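PDB 3R5G: CyaB from Pseudomonas aeruginosa, which probably converts ATP to cyclic AMP as an adenylyl cyclase, this chain being the catalytic domain of a longer membrane protein. Local coordinates for residues A[15-20]-A[106-111]; A[84-89]-A[188-193]; A[54-59]-A[131-136]. All coordinates share one frame; numbering follows the deposited sequence.

How the contacts relate
All three contacts reach the same mixed sheet of the class III cyclase catalytic domain. Contact 1 pairs two of its strands. Contact 2 joins helix 74-100 to the strand near the C-terminus. The two touch, with Ile110 CG2 3.9 Å from Arg89 CA, and their centres are 15 Å apart. Contact 3 lies on the opposite side of the chain's centre from contact 2, about 22 Å away between centres. Contacts 1 and 3 have centres 20 Å apart. By family resemblance, Asp16 of contact 1 is probably a metal ligand, and Lys56 and Thr133 of contact 3 probably recognise the base. In homodimeric relatives the two sets meet across the dimer interface.

Contact 1 of 3, residues A[15-20]-A[106-111]; sequences SDIRGF and KPLEIR
Asp16 and Arg111 are the centre of the contact. Arg111 grips the carboxylate side-on. Its NE shares one N-H between Asp16 OD1 and OD2, 3.0 Å from each. Arg111 NH1 adds a second bond to Asp16 OD2 at 3.0 Å. Both oxygens use their syn lone pairs, although the carboxylate and guanidinium planes are turned 51° apart. Arg18 lies over one face of the Arg111 guanidinium. The two groups stack with centres 3.6 Å apart and planes at 16°. Arg18 NE adds a weak bond to Asp16 OD1, part of a salt bridge, which completes a three-residue network.

The backbone sets these groups side by side. The strands run antiparallel, and Asp16 and Arg111 form a hydrogen-bonded pair. Asp16 N donates to Arg111 O at 3.0 Å. Arg111 N donates to Asp16 O at 2.9 Å. In the next such pair, Arg18 N donates to Glu109 O at 2.7 Å. On the other face of the sheet, Ile17 CG2 packs 4.0 Å from Leu108 CB.

Further out, Ser149 O accepts from Arg111 NH2, and Arg96 binds Glu109. Asp16 matches the metal-binding aspartate of class III cyclases, probably together with nearby Asp60. The stacked arginines would repel each other, and Asp16 OD1, which both NE groups face, probably offsets this. The salt bridges would probably favour ionised Asp16, although nearby Glu146 opposes it, and compete with metal for its oxygens.

Contact 2 of 3, residues A[84-89]-A[188-193]; sequences MGIAMR and YQVVDS
Arg89 reaches from helix 74-100 to residues 190-192. Its CG is anti to the backbone N and its chain runs extended to CD. A bend at chi3 (65°) then turns the guanidinium across to the other segment. NH2 makes two bonds there. It lies 2.8 Å from Asp192 OD1 in a salt bridge and 3.1 Å from Val190 O in a nearly straight hydrogen bond. Both acceptors sit at the guanidinium edge, close to its plane. Neither acceptor is met in its own plane: NH2 comes from above the carboxylate and above the Val190 carbonyl. Arg89 and Asp192 meet tip to tip, with their flat groups 58° apart.

Two waters complete the grip. Water 1 lies 2.9 Å from Arg89 NE and 2.6 Å from Asp192 OD2, and it also donates to Ile86 O. Water 2 links Arg89 NH1 to Val190 O. NH1 bonds to Gly152 O as well. The guanidinium is thus held along its edge from NE to NH1.

Ile86, one helical turn earlier, makes the apolar contact. Its chi1 (-71°) sets CG1 anti to the carbonyl carbon, and an extended chi2 then carries CD1 to within 3.7 Å of Val190 CG1. Separately, Ile86 CG2 lies beside Asp192 OD1 at 3.4 Å. Asp192 slides past Ile86 in the opposite direction.

Ile154 of the neighbouring strand touches both Arg89 and Val190. This is helix-on-sheet packing finished by a salt bridge and water bridges. It ties helix 74-100, the second helix of the ferredoxin-like core, to a strand added beyond that core, on the 154-157 side of the sheet, in the class III nucleotide cyclase domain.

Contact 3 of 3, residues A[54-59]-A[131-136]; sequences IDKFVG and DYTIIG
Two strands of the class III cyclase fold cross at nearly a right angle here (-89°). The axes of 54-58 and 131-135 approach to 7.6 Å. Side chains and waters make the join. Asp55 has CG anti to the backbone N (chi1 -177°) and points at Thr133, whose OG1 is likewise anti to its own N. The two cross obliquely. Thr133 OG1 donates over a very short 2.5 Å to Asp55 OD2, which receives it on its syn lone pair.

Lys56 starts from the crowded position between N and carbonyl carbon (chi1 65°). Bends at chi3 and chi4 fold its chain back. NZ then sits above the carboxylate plane, 2.7 Å from Asp55 OD1, in a salt bridge. One carboxylate therefore holds both Lys56 and Thr133 through different oxygens.

Lys56 also packs on Phe57 of the second subunit. In related cyclases a lysine and a threonine or aspartate at these positions read the purine base, so Asp55 probably presets both groups from the second shell.

On the backbone side, water 3 lies within hydrogen-bonding distance of Asp55 O and Tyr132 O. Between Lys56 and Thr133, water 4 lies 2.4 Å from Lys56 NZ and donates to Thr133 OG1 at 2.6 Å.

Contact 1 of 3, residues A[15-20]-A[106-111]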
loop_
_atom_site.group_PDB
_atom_site.type_symbol
_atom_site.label_atom_id
_atom_site.label_comp_id
_atom_site.label_asym_id
_atom_site.label_seq_id
_atom_site.Cartn_x
_atom_site.Cartn_y
_atom_site.Cartn_z
ATOM N N SER A 15 2.237 -7.089 -6.847
ATOM C CA SER A 15 2.502 -6.601 -8.216
ATOM C C SER A 15 1.921 -5.244 -8.441
ATOM O O SER A 15 1.022 -4.822 -7.730
ATOM C CB SER A 15 1.934 -7.539 -9.248
ATOM O OG SER A 15 0.468 -7.580 -9.178
ATOM N N ASP A 16 2.433 -4.533 -9.448
ATOM C CA ASP A 16 1.725 -3.357 -9.907
ATOM C C ASP A 16 1.974 -3.181 -11.399
ATOM O O ASP A 16 2.783 -3.944 -12.003
ATOM C CB ASP A 16 2.138 -2.082 -9.133
ATOM C CG ASP A 16 3.553 -1.636 -9.399
ATOM O OD1 ASP A 16 3.960 -1.431 -10.533
ATOM O OD2 ASP A 16 4.297 -1.514 -8.407
ATOM N N ILE A 17 1.271 -2.223 -12.010
ATOM C CA ILE A 17 1.485 -1.950 -13.445
ATOM C C ILE A 17 2.326 -0.705 -13.659
ATOM O O ILE A 17 1.915 0.407 -13.315
ATOM C CB ILE A 17 0.150 -1.762 -14.178
ATOM C CG1 ILE A 17 -0.721 -2.954 -13.946
ATOM C CG2 ILE A 17 0.390 -1.535 -15.610
ATOM C CD1 ILE A 17 -2.230 -2.627 -14.339
ATOM N N ARG A 18 3.538 -0.847 -14.193
ATOM C CA ARG A 18 4.355 0.349 -14.501
ATOM C C ARG A 18 3.718 1.025 -15.690
ATOM O O ARG A 18 3.338 0.363 -16.645
ATOM C CB ARG A 18 5.806 -0.062 -14.815
ATOM C CG ARG A 18 6.565 -0.618 -13.624
ATOM C CD ARG A 18 6.840 0.489 -12.655
ATOM N NE ARG A 18 5.673 0.736 -11.814
ATOM C CZ ARG A 18 5.610 1.708 -10.916
ATOM N NH1 ARG A 18 4.511 1.907 -10.145
ATOM N NH2 ARG A 18 6.658 2.491 -10.790
ATOM N N GLY A 19 3.566 2.331 -15.579
ATOM C CA GLY A 19 2.891 3.087 -16.624
ATOM C C GLY A 19 1.454 3.450 -16.251
ATOM O O GLY A 19 0.849 4.391 -16.843
ATOM N N PHE A 20 0.854 2.740 -15.300
ATOM C CA PHE A 20 -0.557 2.976 -14.989
ATOM C C PHE A 20 -0.840 4.355 -14.426
ATOM O O PHE A 20 -1.833 4.960 -14.746
ATOM C CB PHE A 20 -1.090 1.937 -13.982
ATOM C CG PHE A 20 -2.528 2.078 -13.733
ATOM C CD1 PHE A 20 -3.421 1.642 -14.651
ATOM C CD2 PHE A 20 -2.985 2.700 -12.565
ATOM C CE1 PHE A 20 -4.782 1.802 -14.448
ATOM C CE2 PHE A 20 -4.314 2.852 -12.324
ATOM C CZ PHE A 20 -5.231 2.390 -13.255
ATOM N N LYS A 106 0.231 3.532 -24.934
ATOM C CA LYS A 106 1.289 3.865 -23.984
ATOM C C LYS A 106 1.725 2.565 -23.297
ATOM O O LYS A 106 0.919 1.667 -23.072
ATOM C CB LYS A 106 0.794 4.875 -22.951
ATOM C CG LYS A 106 1.908 5.729 -22.334
ATOM C CD LYS A 106 1.596 6.161 -20.873
ATOM C CE LYS A 106 1.985 5.065 -19.814
ATOM N NZ LYS A 106 3.413 4.556 -19.980
ATOM N N PRO A 107 3.018 2.449 -23.024
ATOM C CA PRO A 107 3.392 1.124 -22.550
ATOM C C PRO A 107 2.945 0.871 -21.073
ATOM O O PRO A 107 3.014 1.787 -20.227
ATOM C CB PRO A 107 4.920 1.117 -22.684
ATOM C CG PRO A 107 5.293 2.321 -23.428
ATOM C CD PRO A 107 4.197 3.316 -23.235
ATOM N N LEU A 108 2.512 -0.359 -20.838
ATOM C CA LEU A 108 2.007 -0.774 -19.510
ATOM C C LEU A 108 2.615 -2.136 -19.270
ATOM O O LEU A 108 2.477 -3.032 -20.114
ATOM C CB LEU A 108 0.493 -0.946 -19.558
ATOM C CG LEU A 108 -0.335 0.347 -19.704
ATOM C CD1 LEU A 108 -1.829 0.083 -20.001
ATOM C CD2 LEU A 108 -0.156 1.236 -18.447
ATOM N N GLU A 109 3.300 -2.307 -18.142
ATOM C CA GLU A 109 3.957 -3.603 -17.903
ATOM C C GLU A 109 3.899 -3.950 -16.446
ATOM O O GLU A 109 4.078 -3.089 -15.623
ATOM C CB GLU A 109 5.409 -3.600 -18.293
ATOM C CG GLU A 109 5.973 -5.068 -18.173
ATOM C CD GLU A 109 5.355 -6.065 -19.082
ATOM O OE1 GLU A 109 5.929 -6.150 -20.208
ATOM O OE2 GLU A 109 4.322 -6.738 -18.718
ATOM N N ILE A 110 3.688 -5.225 -16.183
ATOM C CA ILE A 110 3.581 -5.675 -14.805
ATOM C C ILE A 110 4.957 -5.845 -14.229
ATOM O O ILE A 110 5.903 -6.218 -14.928
ATOM C CB ILE A 110 2.733 -7.016 -14.743
ATOM C CG1 ILE A 110 2.422 -7.361 -13.279
ATOM C CG2 ILE A 110 3.431 -8.174 -15.632
ATOM C CD1 ILE A 110 1.504 -8.587 -13.323
ATOM N N ARG A 111 5.069 -5.530 -12.950
ATOM C CA ARG A 111 6.233 -5.946 -12.170
ATOM C C ARG A 111 5.797 -6.587 -10.886
ATOM O O ARG A 111 4.716 -6.278 -10.360
ATOM C CB ARG A 111 7.159 -4.776 -11.924
ATOM C CG ARG A 111 6.583 -3.805 -11.004
ATOM C CD ARG A 111 7.545 -2.643 -10.864
ATOM N NE ARG A 111 6.895 -1.696 -9.951
ATOM C CZ ARG A 111 7.555 -0.812 -9.219
ATOM N NH1 ARG A 111 6.878 -0.045 -8.364
ATOM N NH2 ARG A 111 8.874 -0.720 -9.323
#

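Contact 2 of 3, residues A[84-89]-A[188-193]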
loop_
_atom_site.group_PDB
_atom_site.type_symbol
_atom_site.label_atom_id
_atom_site.label_comp_id
_atom_site.label_asym_id
_atom_site.label_seq_id
_atom_site.Cartn_x
_atom_site.Cartn_y
_atom_site.Cartn_z
ATOM N N MET A 84 2.167 -18.518 -10.635
ATOM C CA MET A 84 1.109 -17.556 -10.852
ATOM C C MET A 84 1.676 -16.272 -11.458
ATOM O O MET A 84 1.137 -15.722 -12.445
ATOM C CB MET A 84 0.447 -17.356 -9.505
ATOM C CG MET A 84 -0.623 -16.295 -9.576
ATOM S SD MET A 84 -1.175 -15.609 -8.018
ATOM C CE MET A 84 0.371 -14.683 -7.658
ATOM N N GLY A 85 2.800 -15.818 -10.907
ATOM C CA GLY A 85 3.389 -14.593 -11.482
ATOM C C GLY A 85 3.834 -14.760 -12.924
ATOM O O GLY A 85 3.585 -13.843 -13.720
ATOM N N ILE A 86 4.427 -15.919 -13.255
ATOM C CA ILE A 86 4.814 -16.214 -14.634
ATOM C C ILE A 86 3.586 -16.119 -15.560
ATOM O O ILE A 86 3.608 -15.507 -16.644
ATOM C CB ILE A 86 5.504 -17.514 -14.764
ATOM C CG1 ILE A 86 6.931 -17.421 -14.135
ATOM C CG2 ILE A 86 5.538 -18.016 -16.247
ATOM C CD1 ILE A 86 7.564 -18.800 -13.857
ATOM N N ALA A 87 2.493 -16.753 -15.058
ATOM C CA ALA A 87 1.294 -16.736 -15.806
ATOM C C ALA A 87 0.679 -15.380 -15.987
ATOM O O ALA A 87 0.094 -15.061 -17.055
ATOM C CB ALA A 87 0.289 -17.718 -15.108
ATOM N N MET A 88 0.700 -14.508 -14.966
ATOM C CA MET A 88 0.202 -13.166 -15.064
ATOM C C MET A 88 1.023 -12.375 -16.057
ATOM O O MET A 88 0.438 -11.587 -16.806
ATOM C CB MET A 88 0.232 -12.492 -13.687
ATOM C CG MET A 88 -0.781 -13.104 -12.697
ATOM S SD MET A 88 -0.537 -12.365 -11.075
ATOM C CE MET A 88 -2.112 -12.801 -10.310
ATOM N N ARG A 89 2.341 -12.541 -16.021
ATOM C CA ARG A 89 3.191 -11.780 -16.971
ATOM C C ARG A 89 2.857 -12.224 -18.399
ATOM O O ARG A 89 2.831 -11.324 -19.320
ATOM C CB ARG A 89 4.640 -12.051 -16.584
ATOM C CG ARG A 89 5.614 -11.360 -17.522
ATOM C CD ARG A 89 7.032 -11.277 -16.985
ATOM N NE ARG A 89 7.554 -12.636 -16.869
ATOM C CZ ARG A 89 8.747 -12.924 -16.274
ATOM N NH1 ARG A 89 9.474 -11.874 -15.795
ATOM N NH2 ARG A 89 9.212 -14.149 -16.182
ATOM N N TYR A 188 16.757 -12.532 -7.015
ATOM C CA TYR A 188 16.841 -13.238 -8.298
ATOM C C TYR A 188 15.716 -12.881 -9.213
ATOM O O TYR A 188 14.649 -12.446 -8.685
ATOM C CB TYR A 188 16.676 -14.769 -8.023
ATOM C CG TYR A 188 17.693 -15.389 -7.079
ATOM C CD1 TYR A 188 17.509 -15.230 -5.716
ATOM C CD2 TYR A 188 18.840 -16.047 -7.572
ATOM C CE1 TYR A 188 18.491 -15.733 -4.805
ATOM C CE2 TYR A 188 19.809 -16.537 -6.688
ATOM C CZ TYR A 188 19.576 -16.387 -5.323
ATOM O OH TYR A 188 20.535 -16.910 -4.426
ATOM N N GLN A 189 15.931 -12.893 -10.499
ATOM C CA GLN A 189 14.900 -12.697 -11.520
ATOM C C GLN A 189 14.384 -14.087 -11.861
ATOM O O GLN A 189 15.138 -15.057 -11.955
ATOM C CB GLN A 189 15.517 -12.083 -12.788
ATOM C CG GLN A 189 15.986 -10.704 -12.622
ATOM C CD GLN A 189 16.879 -10.274 -13.790
ATOM O OE1 GLN A 189 17.728 -11.044 -14.253
ATOM N NE2 GLN A 189 16.736 -9.025 -14.165
ATOM N N VAL A 190 13.051 -14.203 -12.094
ATOM C CA VAL A 190 12.464 -15.435 -12.553
ATOM C C VAL A 190 12.304 -15.386 -14.064
ATOM O O VAL A 190 11.846 -14.371 -14.637
ATOM C CB VAL A 190 11.039 -15.567 -11.867
ATOM C CG1 VAL A 190 10.337 -16.764 -12.499
ATOM C CG2 VAL A 190 11.201 -15.887 -10.452
ATOM N N VAL A 191 12.786 -16.449 -14.704
ATOM C CA VAL A 191 12.878 -16.507 -16.165
ATOM C C VAL A 191 11.975 -17.669 -16.637
ATOM O O VAL A 191 12.005 -18.759 -16.086
ATOM C CB VAL A 191 14.328 -16.787 -16.580
ATOM C CG1 VAL A 191 14.476 -17.020 -18.073
ATOM C CG2 VAL A 191 15.165 -15.618 -16.154
ATOM N N ASP A 192 11.160 -17.401 -17.625
ATOM C CA ASP A 192 10.245 -18.431 -18.098
ATOM C C ASP A 192 11.008 -19.510 -18.737
ATOM O O ASP A 192 12.057 -19.288 -19.401
ATOM C CB ASP A 192 9.414 -17.787 -19.199
ATOM C CG ASP A 192 8.350 -16.839 -18.622
ATOM O OD1 ASP A 192 8.372 -16.549 -17.408
ATOM O OD2 ASP A 192 7.445 -16.421 -19.387
ATOM N N SER A 193 10.566 -20.729 -18.601
ATOM C CA SER A 193 11.252 -21.866 -19.191
ATOM C C SER A 193 10.278 -22.957 -19.556
ATOM O O SER A 193 8.996 -22.796 -19.344
ATOM C CB SER A 193 12.382 -22.420 -18.274
ATOM O OG SER A 193 11.922 -22.967 -17.027
HETATM O O HOH W 1 5.997 -14.831 -17.996
HETATM O O HOH W 2 12.015 -11.695 -14.246
#

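Contact 3 of 3, residues A[54-59]-A[131-136]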
loop_
_atom_site.group_PDB
_atom_site.type_symbol
_atom_site.label_atom_id
_atom_site.label_comp_id
_atom_site.label_asym_id
_atom_site.label_seq_id
_atom_site.Cartn_x
_atom_site.Cartn_y
_atom_site.Cartn_z
ATOM N N ILE A 54 -6.279 -14.042 -2.305
ATOM C CA ILE A 54 -6.263 -12.646 -2.698
ATOM C C ILE A 54 -6.503 -11.798 -1.491
ATOM O O ILE A 54 -7.567 -11.920 -0.806
ATOM C CB ILE A 54 -7.233 -12.308 -3.853
ATOM C CG1 ILE A 54 -6.938 -13.236 -5.000
ATOM C CG2 ILE A 54 -7.064 -10.870 -4.203
ATOM C CD1 ILE A 54 -8.077 -13.271 -6.054
ATOM N N ASP A 55 -5.566 -10.901 -1.227
ATOM C CA ASP A 55 -5.691 -10.134 0.002
ATOM C C ASP A 55 -6.444 -8.893 -0.261
ATOM O O ASP A 55 -7.486 -8.623 0.371
ATOM C CB ASP A 55 -4.353 -9.774 0.616
ATOM C CG ASP A 55 -4.530 -9.033 1.935
ATOM O OD1 ASP A 55 -5.276 -8.013 1.974
ATOM O OD2 ASP A 55 -3.884 -9.457 2.900
ATOM N N LYS A 56 -5.956 -8.102 -1.177
ATOM C CA LYS A 56 -6.582 -6.823 -1.473
ATOM C C LYS A 56 -5.943 -6.285 -2.723
ATOM O O LYS A 56 -4.851 -6.797 -3.231
ATOM C CB LYS A 56 -6.395 -5.793 -0.347
ATOM C CG LYS A 56 -4.906 -5.419 -0.165
ATOM C CD LYS A 56 -4.657 -4.348 0.881
ATOM C CE LYS A 56 -5.384 -4.649 2.185
ATOM N NZ LYS A 56 -4.571 -5.571 2.988
ATOM N N PHE A 57 -6.662 -5.329 -3.269
ATOM C CA PHE A 57 -6.160 -4.488 -4.289
ATOM C C PHE A 57 -6.044 -3.074 -3.723
ATOM O O PHE A 57 -6.915 -2.573 -2.920
ATOM C CB PHE A 57 -7.056 -4.446 -5.531
ATOM C CG PHE A 57 -7.475 -5.785 -6.038
ATOM C CD1 PHE A 57 -8.818 -6.043 -6.243
ATOM C CD2 PHE A 57 -6.566 -6.801 -6.286
ATOM C CE1 PHE A 57 -9.214 -7.312 -6.720
ATOM C CE2 PHE A 57 -6.923 -8.021 -6.781
ATOM C CZ PHE A 57 -8.302 -8.296 -7.020
ATOM N N VAL A 58 -4.969 -2.406 -4.106
ATOM C CA VAL A 58 -4.780 -0.995 -3.781
ATOM C C VAL A 58 -4.541 -0.286 -5.097
ATOM O O VAL A 58 -3.416 -0.289 -5.613
ATOM C CB VAL A 58 -3.648 -0.768 -2.805
ATOM C CG1 VAL A 58 -3.561 0.725 -2.455
ATOM C CG2 VAL A 58 -3.889 -1.605 -1.515
ATOM N N GLY A 59 -5.561 0.321 -5.676
ATOM C CA GLY A 59 -5.498 0.741 -7.072
ATOM C C GLY A 59 -5.111 -0.442 -8.020
ATOM O O GLY A 59 -5.798 -1.488 -8.097
ATOM N N ASP A 131 -10.598 -6.818 8.295
ATOM C CA ASP A 131 -10.203 -7.703 7.211
ATOM C C ASP A 131 -9.237 -8.790 7.635
ATOM O O ASP A 131 -8.399 -8.644 8.527
ATOM C CB ASP A 131 -9.700 -6.937 6.024
ATOM C CG ASP A 131 -10.788 -6.100 5.390
ATOM O OD1 ASP A 131 -11.639 -6.655 4.605
ATOM O OD2 ASP A 131 -10.814 -4.888 5.731
ATOM N N TYR A 132 -9.380 -9.935 6.969
ATOM C CA TYR A 132 -8.460 -11.048 7.192
ATOM C C TYR A 132 -7.247 -10.816 6.308
ATOM O O TYR A 132 -7.409 -10.656 5.088
ATOM C CB TYR A 132 -9.174 -12.310 6.635
ATOM C CG TYR A 132 -8.455 -13.501 6.957
ATOM C CD1 TYR A 132 -8.544 -14.089 8.236
ATOM C CD2 TYR A 132 -7.581 -14.062 6.028
ATOM C CE1 TYR A 132 -7.853 -15.222 8.550
ATOM C CE2 TYR A 132 -6.909 -15.197 6.307
ATOM C CZ TYR A 132 -6.997 -15.796 7.562
ATOM O OH TYR A 132 -6.362 -16.928 7.942
ATOM N N THR A 133 -6.060 -10.673 6.909
ATOM C CA THR A 133 -4.883 -10.180 6.122
ATOM C C THR A 133 -3.621 -10.544 6.875
ATOM O O THR A 133 -3.658 -11.305 7.836
ATOM C CB THR A 133 -5.031 -8.700 5.813
ATOM O OG1 THR A 133 -3.929 -8.189 5.004
ATOM C CG2 THR A 133 -5.162 -7.907 7.125
ATOM N N ILE A 134 -2.440 -10.079 6.421
ATOM C CA ILE A 134 -1.160 -10.509 6.977
ATOM C C ILE A 134 -0.308 -9.278 7.173
ATOM O O ILE A 134 -0.466 -8.239 6.455
ATOM C CB ILE A 134 -0.429 -11.493 5.968
ATOM C CG1 ILE A 134 -0.325 -10.867 4.546
ATOM C CG2 ILE A 134 -1.313 -12.796 5.846
ATOM C CD1 ILE A 134 0.621 -11.757 3.549
ATOM N N ILE A 135 0.571 -9.417 8.156
ATOM C CA ILE A 135 1.544 -8.359 8.467
ATOM C C ILE A 135 2.889 -8.977 8.869
ATOM O O ILE A 135 2.987 -10.156 9.269
ATOM C CB ILE A 135 0.985 -7.471 9.603
ATOM C CG1 ILE A 135 0.832 -8.276 10.900
ATOM C CG2 ILE A 135 -0.270 -6.772 9.244
ATOM C CD1 ILE A 135 0.311 -7.396 12.168
ATOM N N GLY A 136 3.972 -8.175 8.835
ATOM C CA GLY A 136 5.243 -8.633 9.308
ATOM C C GLY A 136 6.348 -8.172 8.375
ATOM O O GLY A 136 6.079 -7.683 7.217
HETATM O O HOH W 3 -7.969 -8.791 3.168
HETATM O O HOH W 4 -3.241 -5.670 5.043
#